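Local coordinates for endoglucanase (Cryptopygus antarcticus, PDB 5H4U), which hydrolyses internal beta-1,4-glucosidic linkages in cellulose derivatives, lichenan and barley beta-glucan, releasing mainly short cello-oligosaccharides from carboxymethylcellulose, at residues G38-V43 with Q97-T102; C103-E108 with C219-G224; K120-V125 with R208-L213. All coordinates share one frame; numbering follows the deposited sequence.

In the fold
The three contacts form a row, and the last two share the mixed beta sheet of this family 45 enzyme through neighbouring strands 106-111 and 120-128. Contact 1, between a surface loop and helix 99-102, closes first along the chain. Contact 2 follows, joining the entry to strand 106-111 to the C-terminal tail; contact 3 (strand 120-128 against helix 211-217) is nested inside the loop it closes. Contact 2 sits in the middle, its centre about 9 Å from those of contacts 1 and 3, themselves about 17 Å apart. The Cys106-Cys209 disulfide joins contacts 2 and 3, and the C-terminal tail is held to helix 99-102 through Arg221, to strand 120-128 through Gln124 and to the loop by Thr222 with Ser42.

Contact 1. Residues G38-V43 with Q97-T102; sequences GGKASV and QPESQT
Ala41 and Ser100 bring the two backbones closest, their CA atoms 4.3 Å apart, where the irregular loop 38-43 passes the short helix 99-102. Pro98 occupies the N-cap position of that helix, and its carbonyl O accepts the backbone N of Gln101 at 2.8 Å. The carbonyl of Lys40 looks onto the first turn. It meets Ser100 through a CA-H...O contact, Lys40 O to Ser100 CA 3.4 Å; the backbone N of Ser100 is near as well, but its angle is too poor for a hydrogen bond. Two residues on, a water joins the two segments: it accepts from Ser42 N at 3.0 Å and donates to Ser100 O at 2.7 Å.

Among the side chains, the Ala41 methyl faces the helix and rests on backbone oxygen, with CB 3.8 Å from Ser100 O. Lys40 reaches over beside it. Its chain, bent at chi2 and again at chi4, crosses that of Glu99 at a slant, and NZ forms a salt bridge with OE1. The placing of OE1 is doubtful in this model, and so is the exact geometry of the pair. The other carboxylate oxygen, OE2, has hydrogen bonds with Thr128 OG1 and Ser34 OG, while NZ also makes a weak bond to Ser34 O.

This is a surface junction of the double-psi beta-barrel fold to which family 45 belongs: the long loop after strand 19-27 meets the short helix connecting strands 85-94 and 106-111 through a water, a methyl contact and a salt bridge whose exact geometry is uncertain.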
loop_
_atom_site.group_PDB
_atom_site.type_symbol
_atom_site.label_atom_id
_atom_site.label_comp_id
_atom_site.label_asym_id
_atom_site.label_seq_id
_atom_site.Cartn_x
_atom_site.Cartn_y
_atom_site.Cartn_z
ATOM N N GLY A 38 15.871 5.922 4.905
ATOM C CA GLY A 38 16.687 5.328 5.940
ATOM C C GLY A 38 16.450 5.987 7.282
ATOM O O GLY A 38 16.008 7.128 7.378
ATOM N N GLY A 39 16.705 5.235 8.343
ATOM C CA GLY A 39 16.595 5.795 9.667
ATOM C C GLY A 39 15.201 5.884 10.247
ATOM O O GLY A 39 15.028 6.528 11.290
ATOM N N LYS A 40 14.198 5.274 9.615
ATOM C CA LYS A 40 12.852 5.321 10.170
ATOM C C LYS A 40 12.538 4.135 11.068
ATOM O O LYS A 40 11.634 4.220 11.902
ATOM C CB LYS A 40 11.814 5.378 9.048
ATOM C CG LYS A 40 11.919 6.634 8.228
ATOM C CD LYS A 40 10.963 7.695 8.652
ATOM C CE LYS A 40 10.896 8.753 7.561
ATOM N NZ LYS A 40 9.487 9.135 7.194
ATOM N N ALA A 41 13.233 3.028 10.893
ATOM C CA ALA A 41 13.107 1.923 11.819
ATOM C C ALA A 41 14.343 1.063 11.677
ATOM O O ALA A 41 15.070 1.148 10.683
ATOM C CB ALA A 41 11.841 1.106 11.565
ATOM N N SER A 42 14.554 0.218 12.669
ATOM C CA SER A 42 15.614 -0.772 12.592
ATOM C C SER A 42 15.250 -1.835 11.560
ATOM O O SER A 42 14.397 -2.694 11.818
ATOM C CB SER A 42 15.819 -1.403 13.961
ATOM O OG SER A 42 16.956 -2.239 13.947
ATOM N N VAL A 43 15.890 -1.781 10.390
ATOM C CA VAL A 43 15.573 -2.678 9.281
ATOM C C VAL A 43 16.839 -3.071 8.533
ATOM O O VAL A 43 17.881 -2.426 8.637
ATOM C CB VAL A 43 14.585 -2.063 8.269
ATOM C CG1 VAL A 43 13.205 -1.922 8.865
ATOM C CG2 VAL A 43 15.128 -0.738 7.776
ATOM N N GLN A 97 1.246 4.998 17.510
ATOM C CA GLN A 97 2.484 4.243 17.408
ATOM C C GLN A 97 3.431 4.965 16.462
ATOM O O GLN A 97 3.005 5.468 15.419
ATOM C CB GLN A 97 2.249 2.806 16.903
ATOM C CG GLN A 97 1.976 1.777 17.990
ATOM C CD GLN A 97 2.183 0.324 17.523
ATOM O OE1 GLN A 97 2.731 0.072 16.450
ATOM N NE2 GLN A 97 1.720 -0.625 18.325
ATOM N N PRO A 98 4.705 5.055 16.813
ATOM C CA PRO A 98 5.669 5.742 15.954
ATOM C C PRO A 98 6.152 4.839 14.821
ATOM O O PRO A 98 6.007 3.614 14.857
ATOM C CB PRO A 98 6.806 6.078 16.922
ATOM C CG PRO A 98 6.776 4.958 17.899
ATOM C CD PRO A 98 5.325 4.539 18.042
ATOM N N GLU A 99 6.756 5.472 13.810
ATOM C CA GLU A 99 7.211 4.719 12.642
ATOM C C GLU A 99 8.258 3.674 13.023
ATOM O O GLU A 99 8.378 2.640 12.357
ATOM C CB GLU A 99 7.760 5.657 11.552
ATOM C CG GLU A 99 6.681 6.497 10.857
ATOM C CD GLU A 99 7.105 7.115 9.501
ATOM O OE1 GLU A 99 8.222 7.652 9.370
ATOM O OE2 GLU A 99 6.297 7.050 8.543
ATOM N N SER A 100 9.013 3.904 14.094
ATOM C CA SER A 100 9.945 2.875 14.509
ATOM C C SER A 100 9.228 1.575 14.851
ATOM O O SER A 100 9.819 0.499 14.735
ATOM C CB SER A 100 10.764 3.375 15.691
ATOM O OG SER A 100 9.916 3.824 16.730
ATOM N N GLN A 101 7.948 1.644 15.192
ATOM C CA GLN A 101 7.204 0.439 15.514
ATOM C C GLN A 101 6.362 -0.099 14.368
ATOM O O GLN A 101 6.001 -1.277 14.398
ATOM C CB GLN A 101 6.271 0.714 16.699
ATOM C CG GLN A 101 6.761 0.251 18.049
ATOM C CD GLN A 101 5.592 0.032 18.964
ATOM O OE1 GLN A 101 4.904 -1.009 18.876
ATOM N NE2 GLN A 101 5.312 1.029 19.831
ATOM N N THR A 102 6.071 0.701 13.346
ATOM C CA THR A 102 5.181 0.270 12.275
ATOM C C THR A 102 5.876 0.058 10.942
ATOM O O THR A 102 5.418 -0.772 10.159
ATOM C CB THR A 102 4.035 1.273 12.077
ATOM O OG1 THR A 102 4.563 2.557 11.747
ATOM C CG2 THR A 102 3.221 1.390 13.338
HETATM O O HOH W 1 12.440 -0.191 14.776
#

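Contact 2. Residues C103-E108 with C219-G224; sequences CCACYE and CVRTPG
Cys104 and Cys219 are joined covalently, SG to SG 2.0 Å, with a disulfide torsion of 92°, close to the relaxed right angle. The two sulfurs arrive differently: that of Cys104 lies beside its own backbone N, whereas that of Cys219 is anti to its N (chi1 -174°).

Hydrogen bonding comes from Arg221. Its NH1 donates to Cys103 O at 2.9 Å with an N-H...O angle of 146°, the oxygen lying at the edge of the guanidinium and near its plane. NH2 has a partner as well, the carbonyl O of Ser100 in the preceding helix. A water makes a further link, donating to Cys104 O at 2.9 Å and accepting from the backbone N of Arg221 at 3.0 Å.

Van der Waals contact is carried by the aliphatic part of the arginine. Its CD lies 3.6 Å from Cys104 O and 3.9 Å from the CB of Ala105, so the chain runs across the turn before strand 106-111 on its way to the carbonyls.

Chemically, a covalent bond fixes the start of the tail and one guanidinium then gathers carbonyl oxygens of Ser100 within helix 99-102 and of Cys103 just after it, a neutral-acceptor grip that probably depends little on pH.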
loop_
_atom_site.group_PDB
_atom_site.type_symbol
_atom_site.label_atom_id
_atom_site.label_comp_id
_atom_site.label_asym_id
_atom_site.label_seq_id
_atom_site.Cartn_x
_atom_site.Cartn_y
_atom_site.Cartn_z
ATOM N N CYS A 103 6.967 0.768 10.672
ATOM C CA CYS A 103 7.594 0.689 9.364
ATOM C C CYS A 103 8.107 -0.715 9.076
ATOM O O CYS A 103 8.911 -1.275 9.836
ATOM C CB CYS A 103 8.713 1.719 9.240
ATOM S SG CYS A 103 8.127 3.305 8.499
ATOM N N CYS A 104 7.589 -1.290 7.990
ATOM C CA CYS A 104 7.897 -2.634 7.516
ATOM C C CYS A 104 7.406 -3.724 8.455
ATOM O O CYS A 104 7.843 -4.867 8.351
ATOM C CB CYS A 104 9.394 -2.788 7.237
ATOM S SG CYS A 104 9.933 -1.475 6.151
ATOM N N ALA A 105 6.499 -3.399 9.363
ATOM C CA ALA A 105 5.829 -4.428 10.122
ATOM C C ALA A 105 4.708 -5.013 9.282
ATOM O O ALA A 105 4.118 -4.336 8.433
ATOM C CB ALA A 105 5.277 -3.867 11.424
ATOM N N CYS A 106 4.434 -6.286 9.502
ATOM C CA CYS A 106 3.352 -6.962 8.808
ATOM C C CYS A 106 2.193 -7.257 9.735
ATOM O O CYS A 106 2.369 -7.601 10.911
ATOM C CB CYS A 106 3.806 -8.265 8.158
ATOM S SG CYS A 106 4.841 -7.938 6.764
ATOM N N TYR A 107 1.011 -7.155 9.175
ATOM C CA TYR A 107 -0.200 -7.438 9.905
ATOM C C TYR A 107 -1.031 -8.356 9.028
ATOM O O TYR A 107 -1.056 -8.189 7.804
ATOM C CB TYR A 107 -0.921 -6.123 10.262
ATOM C CG TYR A 107 -0.023 -5.162 11.033
ATOM C CD1 TYR A 107 0.926 -4.398 10.381
ATOM C CD2 TYR A 107 -0.112 -5.042 12.419
ATOM C CE1 TYR A 107 1.746 -3.558 11.071
ATOM C CE2 TYR A 107 0.707 -4.193 13.116
ATOM C CZ TYR A 107 1.633 -3.449 12.434
ATOM O OH TYR A 107 2.458 -2.568 13.100
ATOM N N GLU A 108 -1.611 -9.389 9.631
ATOM C CA GLU A 108 -2.631 -10.176 8.957
ATOM C C GLU A 108 -3.991 -9.823 9.543
ATOM O O GLU A 108 -4.161 -9.767 10.767
ATOM C CB GLU A 108 -2.373 -11.673 9.029
ATOM C CG GLU A 108 -3.286 -12.394 9.948
ATOM C CD GLU A 108 -3.157 -13.897 9.851
ATOM O OE1 GLU A 108 -4.222 -14.530 10.001
ATOM O OE2 GLU A 108 -2.045 -14.437 9.585
ATOM N N CYS A 219 12.524 -4.820 2.843
ATOM C CA CYS A 219 12.572 -4.163 4.150
ATOM C C CYS A 219 12.146 -5.155 5.224
ATOM O O CYS A 219 10.963 -5.498 5.327
ATOM C CB CYS A 219 11.680 -2.935 4.160
ATOM S SG CYS A 219 11.839 -1.980 5.673
ATOM N N VAL A 220 13.117 -5.631 5.999
ATOM C CA VAL A 220 12.909 -6.641 7.032
ATOM C C VAL A 220 13.267 -6.059 8.391
ATOM O O VAL A 220 14.407 -5.640 8.601
ATOM C CB VAL A 220 13.751 -7.892 6.749
ATOM C CG1 VAL A 220 13.677 -8.853 7.917
ATOM C CG2 VAL A 220 13.277 -8.549 5.479
ATOM N N ARG A 221 12.313 -6.048 9.317
ATOM C CA ARG A 221 12.635 -5.541 10.645
ATOM C C ARG A 221 13.690 -6.437 11.279
ATOM O O ARG A 221 13.468 -7.642 11.474
ATOM C CB ARG A 221 11.377 -5.433 11.502
ATOM C CG ARG A 221 10.493 -4.341 11.012
ATOM C CD ARG A 221 9.166 -4.279 11.693
ATOM N NE ARG A 221 9.265 -3.889 13.098
ATOM C CZ ARG A 221 9.455 -2.645 13.519
ATOM N NH1 ARG A 221 9.599 -1.671 12.640
ATOM N NH2 ARG A 221 9.514 -2.374 14.810
ATOM N N THR A 222 14.853 -5.848 11.592
ATOM C CA THR A 222 15.978 -6.725 11.892
ATOM C C THR A 222 16.319 -7.003 13.352
ATOM O O THR A 222 17.071 -7.954 13.605
ATOM C CB THR A 222 17.259 -6.253 11.231
ATOM O OG1 THR A 222 18.180 -7.352 11.247
ATOM C CG2 THR A 222 17.877 -5.157 12.059
ATOM N N PRO A 223 15.839 -6.249 14.352
ATOM C CA PRO A 223 16.071 -6.732 15.720
ATOM C C PRO A 223 15.365 -8.031 15.948
ATOM O O PRO A 223 15.591 -8.660 16.992
ATOM C CB PRO A 223 15.486 -5.632 16.616
ATOM C CG PRO A 223 15.148 -4.500 15.733
ATOM C CD PRO A 223 15.429 -4.840 14.314
ATOM N N GLY A 224 14.566 -8.470 14.971
ATOM C CA GLY A 224 13.699 -9.613 15.079
ATOM C C GLY A 224 12.304 -9.026 15.132
ATOM O O GLY A 224 12.107 -7.872 14.746
HETATM O O HOH W 2 9.624 -7.083 8.612
#

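Contact 3. Residues K120-V125 with R208-L213; sequences KMIVQV and RCPTIL
Leu213 presses a single methyl, CD1, against the backbone of strand 120-125, 3.7 Å from Ile122 O and 3.8 Å from Gln124 N. The same methyl reaches CG2 of Ile122 at 4.2 Å, the two side chains crossing obliquely. From much the same side the ring of Pro210 also meets Ile122 CG2, its own CG 4.3 Å away. Further up the strand, the sulfur of Cys209 sits 4.0 Å from Gln124 CG.

Leu213 N donates to Pro210 O at 3.1 Å, closing the first turn of helix 211-217 and setting leucine and proline side by side. In Gln124, chi1 (-173°) puts CG anti to the backbone N, and the extended chain beyond CG takes the amide alongside the sulfur of Cys209. There OE1 bonds with Ser217 OG and NE2 donates to Cys219 O, with a weak second bond to Cys104 O. Cys209 is held by its disulfide to Cys106 of the adjoining strand, and Phe89 of strand 85-94 packs on both Gln124 and Leu213.

The chemistry is thus split in two: dispersion contacts seat the helix start on the strand, while the buried glutamine amide ties down the last turn of the helix and the chain just after it.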
loop_
_atom_site.group_PDB
_atom_site.type_symbol
_atom_site.label_atom_id
_atom_site.label_comp_id
_atom_site.label_asym_id
_atom_site.label_seq_id
_atom_site.Cartn_x
_atom_site.Cartn_y
_atom_site.Cartn_z
ATOM N N LYS A 120 -8.963 -13.098 4.445
ATOM C CA LYS A 120 -7.733 -12.831 5.155
ATOM C C LYS A 120 -6.770 -12.130 4.214
ATOM O O LYS A 120 -6.478 -12.639 3.127
ATOM C CB LYS A 120 -7.087 -14.114 5.656
ATOM C CG LYS A 120 -7.700 -14.785 6.842
ATOM C CD LYS A 120 -6.536 -15.310 7.686
ATOM C CE LYS A 120 -6.786 -16.673 8.328
ATOM N NZ LYS A 120 -5.625 -17.595 8.068
ATOM N N MET A 121 -6.251 -10.988 4.637
ATOM C CA MET A 121 -5.225 -10.324 3.855
ATOM C C MET A 121 -4.038 -9.997 4.745
ATOM O O MET A 121 -4.203 -9.535 5.878
ATOM C CB MET A 121 -5.742 -9.056 3.210
ATOM C CG MET A 121 -4.720 -8.412 2.320
ATOM S SD MET A 121 -5.272 -6.826 1.680
ATOM C CE MET A 121 -3.979 -6.512 0.466
ATOM N N ILE A 122 -2.841 -10.190 4.212
ATOM C CA ILE A 122 -1.612 -9.918 4.934
ATOM C C ILE A 122 -0.918 -8.775 4.214
ATOM O O ILE A 122 -0.671 -8.844 2.998
ATOM C CB ILE A 122 -0.726 -11.167 5.014
ATOM C CG1 ILE A 122 -1.541 -12.325 5.580
ATOM C CG2 ILE A 122 0.467 -10.914 5.894
ATOM C CD1 ILE A 122 -0.793 -13.615 5.669
ATOM N N VAL A 123 -0.667 -7.692 4.947
ATOM C CA VAL A 123 -0.043 -6.512 4.365
ATOM C C VAL A 123 1.255 -6.231 5.099
ATOM O O VAL A 123 1.408 -6.527 6.292
ATOM C CB VAL A 123 -0.973 -5.270 4.379
ATOM C CG1 VAL A 123 -2.218 -5.550 3.572
ATOM C CG2 VAL A 123 -1.342 -4.885 5.787
ATOM N N GLN A 124 2.204 -5.667 4.363
ATOM C CA GLN A 124 3.355 -5.016 4.950
ATOM C C GLN A 124 3.150 -3.509 4.899
ATOM O O GLN A 124 2.772 -2.954 3.857
ATOM C CB GLN A 124 4.647 -5.389 4.242
ATOM C CG GLN A 124 5.858 -4.829 4.989
ATOM C CD GLN A 124 7.160 -5.098 4.296
ATOM O OE1 GLN A 124 7.194 -5.340 3.095
ATOM N NE2 GLN A 124 8.253 -5.028 5.046
ATOM N N VAL A 125 3.397 -2.859 6.031
ATOM C CA VAL A 125 3.222 -1.424 6.148
ATOM C C VAL A 125 4.470 -0.761 5.573
ATOM O O VAL A 125 5.597 -1.067 5.983
ATOM C CB VAL A 125 2.990 -1.031 7.611
ATOM C CG1 VAL A 125 3.001 0.488 7.786
ATOM C CG2 VAL A 125 1.713 -1.664 8.136
ATOM N N ARG A 208 5.089 -11.941 11.894
ATOM C CA ARG A 208 6.405 -11.804 11.295
ATOM C C ARG A 208 6.268 -11.805 9.772
ATOM O O ARG A 208 5.514 -12.605 9.205
ATOM C CB ARG A 208 7.326 -12.930 11.759
ATOM C CG ARG A 208 8.763 -12.712 11.387
ATOM C CD ARG A 208 9.700 -13.560 12.210
ATOM N NE ARG A 208 11.044 -12.989 12.187
ATOM C CZ ARG A 208 11.577 -12.220 13.141
ATOM N NH1 ARG A 208 10.921 -11.930 14.263
ATOM N NH2 ARG A 208 12.796 -11.748 12.973
ATOM N N CYS A 209 6.945 -10.866 9.120
ATOM C CA CYS A 209 6.662 -10.597 7.720
ATOM C C CYS A 209 7.002 -11.813 6.856
ATOM O O CYS A 209 8.121 -12.332 6.932
ATOM C CB CYS A 209 7.445 -9.366 7.261
ATOM S SG CYS A 209 6.657 -7.725 7.607
ATOM N N PRO A 210 6.080 -12.293 6.028
ATOM C CA PRO A 210 6.406 -13.424 5.151
ATOM C C PRO A 210 7.385 -13.010 4.063
ATOM O O PRO A 210 7.435 -11.852 3.650
ATOM C CB PRO A 210 5.052 -13.811 4.555
ATOM C CG PRO A 210 4.252 -12.524 4.581
ATOM C CD PRO A 210 4.732 -11.745 5.773
ATOM N N THR A 211 8.173 -13.981 3.596
ATOM C CA THR A 211 9.123 -13.686 2.531
ATOM C C THR A 211 8.435 -13.338 1.225
ATOM O O THR A 211 9.059 -12.715 0.366
ATOM C CB THR A 211 10.066 -14.856 2.257
ATOM O OG1 THR A 211 9.303 -15.982 1.806
ATOM C CG2 THR A 211 10.850 -15.230 3.503
ATOM N N ILE A 212 7.178 -13.735 1.030
ATOM C CA ILE A 212 6.559 -13.361 -0.231
ATOM C C ILE A 212 6.284 -11.864 -0.300
ATOM O O ILE A 212 6.139 -11.319 -1.396
ATOM C CB ILE A 212 5.304 -14.204 -0.535
ATOM C CG1 ILE A 212 5.014 -14.099 -2.035
ATOM C CG2 ILE A 212 4.130 -13.865 0.371
ATOM C CD1 ILE A 212 3.980 -15.006 -2.546
ATOM N N LEU A 213 6.238 -11.178 0.837
ATOM C CA LEU A 213 6.176 -9.722 0.855
ATOM C C LEU A 213 7.575 -9.102 0.943
ATOM O O LEU A 213 7.927 -8.227 0.146
ATOM C CB LEU A 213 5.295 -9.264 2.030
ATOM C CG LEU A 213 3.779 -9.407 1.840
ATOM C CD1 LEU A 213 3.008 -9.126 3.130
ATOM C CD2 LEU A 213 3.273 -8.508 0.709
#